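Local structure of putative exported protein (2DVZ) at residues N117-P123 with L209-A215. The protein binds glutamate in a pocket and probably serves as a periplasmic solute receptor of the Bug family, presumably handing it on for uptake. Residues are numbered along the deposited sequence; the frame is centred on the assembly and turned at random.
Sequences NVVAVNP and LRAMAIA
V119 gives both backbone polar atoms to the facing strand: its N donates to A213 O (3.0 Å), while its O accepts M212 N in a bond nearly along the C=O axis (2.7 Å). Two residues thus face one, a classic beta bulge, and selenomethionine M212 is the extra residue, its psi of -37° departing from strand values. Beta-branched valine suits a strand, and V119 CG1, lodged between its own N and carbonyl carbon (chi1 60°), reaches CB of both M212 and A213 on the bulged side. Beyond it V121 and R210 form a hydrogen-bonded antiparallel pair, each N donating to the other's O, and V121 CG1 reaches M212 CG crosswise. On the other face V118 CG2 packs on A211 CB (3.6 Å) and I214 CG2 (3.9 Å), small A211 letting the valine come close. Just past the end of strand 117-121, the R210 chain, bent at chi3 (68°), brings NH2 to P123 O (2.8 Å), which sits at the guanidinium edge, slightly tilted from its plane, while NH2 approaches from above the carbonyl plane. NE bonds to A127 O, a second carbonyl that helps orient the group; long, multi-donor arginine suits such a place. F133 of helix 130-138 touches V119, V121 and M212, whereas L197 of helix 197-205 touches V118 and I214. Strand 192-196 flanks 117-121, placing N117 beside glutamate-binding N196. This is a bulged antiparallel edge of one lobe's sheet in a periplasmic binding protein fold.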
loop_
_atom_site.group_PDB
_atom_site.type_symbol
_atom_site.label_atom_id
_atom_site.label_comp_id
_atom_site.label_asym_id
_atom_site.label_seq_id
_atom_site.Cartn_x
_atom_site.Cartn_y
_atom_site.Cartn_z
ATOM N N ASN A 117 3.003 -3.922 6.303
ATOM C CA ASN A 117 2.518 -2.721 6.962
ATOM C C ASN A 117 3.191 -2.560 8.339
ATOM O O ASN A 117 3.842 -3.491 8.848
ATOM C CB ASN A 117 0.994 -2.722 7.061
ATOM C CG ASN A 117 0.301 -2.434 5.739
ATOM O OD1 ASN A 117 -0.935 -2.525 5.648
ATOM N ND2 ASN A 117 1.064 -2.072 4.721
ATOM N N VAL A 118 3.080 -1.367 8.903
ATOM C CA VAL A 118 3.807 -1.015 10.118
ATOM C C VAL A 118 2.999 -0.026 10.920
ATOM O O VAL A 118 2.390 0.856 10.337
ATOM C CB VAL A 118 5.230 -0.430 9.809
ATOM C CG1 VAL A 118 5.189 0.936 8.988
ATOM C CG2 VAL A 118 6.115 -0.370 11.096
ATOM N N VAL A 119 2.984 -0.183 12.247
ATOM C CA VAL A 119 2.520 0.897 13.125
ATOM C C VAL A 119 3.770 1.507 13.782
ATOM O O VAL A 119 4.564 0.815 14.433
ATOM C CB VAL A 119 1.374 0.479 14.137
ATOM C CG1 VAL A 119 1.784 -0.659 15.103
ATOM C CG2 VAL A 119 0.821 1.693 14.905
ATOM N N ALA A 120 3.956 2.808 13.572
ATOM C CA ALA A 120 5.099 3.469 14.112
ATOM C C ALA A 120 4.688 4.696 14.934
ATOM O O ALA A 120 3.532 5.218 14.824
ATOM C CB ALA A 120 6.100 3.840 12.984
ATOM N N VAL A 121 5.617 5.116 15.797
ATOM C CA VAL A 121 5.378 6.263 16.646
ATOM C C VAL A 121 6.492 7.302 16.470
ATOM O O VAL A 121 7.625 7.000 16.062
ATOM C CB VAL A 121 5.098 5.910 18.167
ATOM C CG1 VAL A 121 3.871 5.096 18.324
ATOM C CG2 VAL A 121 6.289 5.208 18.843
ATOM N N ASN A 122 6.140 8.536 16.753
ATOM C CA ASN A 122 7.159 9.541 16.977
ATOM C C ASN A 122 8.040 9.085 18.179
ATOM O O ASN A 122 7.516 8.580 19.165
ATOM C CB ASN A 122 6.512 10.930 17.206
ATOM C CG ASN A 122 7.539 12.013 17.427
ATOM O OD1 ASN A 122 8.072 12.169 18.540
ATOM N ND2 ASN A 122 7.854 12.747 16.375
ATOM N N PRO A 123 9.364 9.278 18.102
ATOM C CA PRO A 123 10.245 8.762 19.165
ATOM C C PRO A 123 10.012 9.320 20.575
ATOM O O PRO A 123 10.355 8.652 21.579
ATOM C CB PRO A 123 11.638 9.120 18.670
ATOM C CG PRO A 123 11.480 9.427 17.150
ATOM C CD PRO A 123 10.109 9.999 17.051
ATOM N N LEU A 209 11.415 7.709 13.349
ATOM C CA LEU A 209 10.231 7.012 13.847
ATOM C C LEU A 209 10.687 5.751 14.543
ATOM O O LEU A 209 11.756 5.236 14.209
ATOM C CB LEU A 209 9.245 6.630 12.715
ATOM C CG LEU A 209 8.486 7.763 11.976
ATOM C CD1 LEU A 209 7.779 7.208 10.733
ATOM C CD2 LEU A 209 7.531 8.537 12.884
ATOM N N ARG A 210 9.853 5.261 15.482
ATOM C CA ARG A 210 10.026 3.950 16.117
ATOM C C ARG A 210 8.863 3.046 15.735
ATOM O O ARG A 210 7.701 3.366 16.001
ATOM C CB ARG A 210 10.158 4.090 17.662
ATOM C CG ARG A 210 9.866 2.831 18.502
ATOM C CD ARG A 210 10.535 2.850 19.977
ATOM N NE ARG A 210 9.888 3.876 20.811
ATOM C CZ ARG A 210 10.348 5.101 21.069
ATOM N NH1 ARG A 210 11.534 5.500 20.642
ATOM N NH2 ARG A 210 9.586 5.928 21.786
ATOM N N ALA A 211 9.189 1.902 15.133
ATOM C CA ALA A 211 8.185 0.932 14.724
ATOM C C ALA A 211 7.759 0.040 15.903
ATOM O O ALA A 211 8.607 -0.498 16.635
ATOM C CB ALA A 211 8.733 0.093 13.589
HETATM N N MSE A 212 6.454 -0.102 16.088
HETATM C CA MSE A 212 5.947 -0.895 17.185
HETATM C C MSE A 212 5.657 -2.334 16.822
HETATM O O MSE A 212 5.851 -3.235 17.647
HETATM C CB MSE A 212 4.702 -0.230 17.823
HETATM C CG MSE A 212 5.023 1.071 18.564
HETATM SE SE MSE A 212 6.175 0.897 20.175
HETATM C CE MSE A 212 7.926 1.053 19.350
ATOM N N ALA A 213 5.151 -2.530 15.604
ATOM C CA ALA A 213 4.857 -3.851 15.030
ATOM C C ALA A 213 4.822 -3.731 13.512
ATOM O O ALA A 213 4.596 -2.659 12.986
ATOM C CB ALA A 213 3.524 -4.380 15.539
ATOM N N ILE A 214 5.056 -4.830 12.811
ATOM C CA ILE A 214 4.949 -4.878 11.349
ATOM C C ILE A 214 3.910 -5.941 11.023
ATOM O O ILE A 214 3.716 -6.881 11.821
ATOM C CB ILE A 214 6.311 -5.192 10.596
ATOM C CG1 ILE A 214 6.930 -6.523 11.051
ATOM C CG2 ILE A 214 7.304 -4.049 10.717
ATOM C CD1 ILE A 214 8.029 -7.040 10.098
ATOM N N ALA A 215 3.214 -5.774 9.900
ATOM C CA ALA A 215 2.322 -6.835 9.404
ATOM C C ALA A 215 3.042 -7.679 8.313
ATOM O O ALA A 215 3.293 -7.227 7.214
ATOM C CB ALA A 215 0.977 -6.279 8.932
#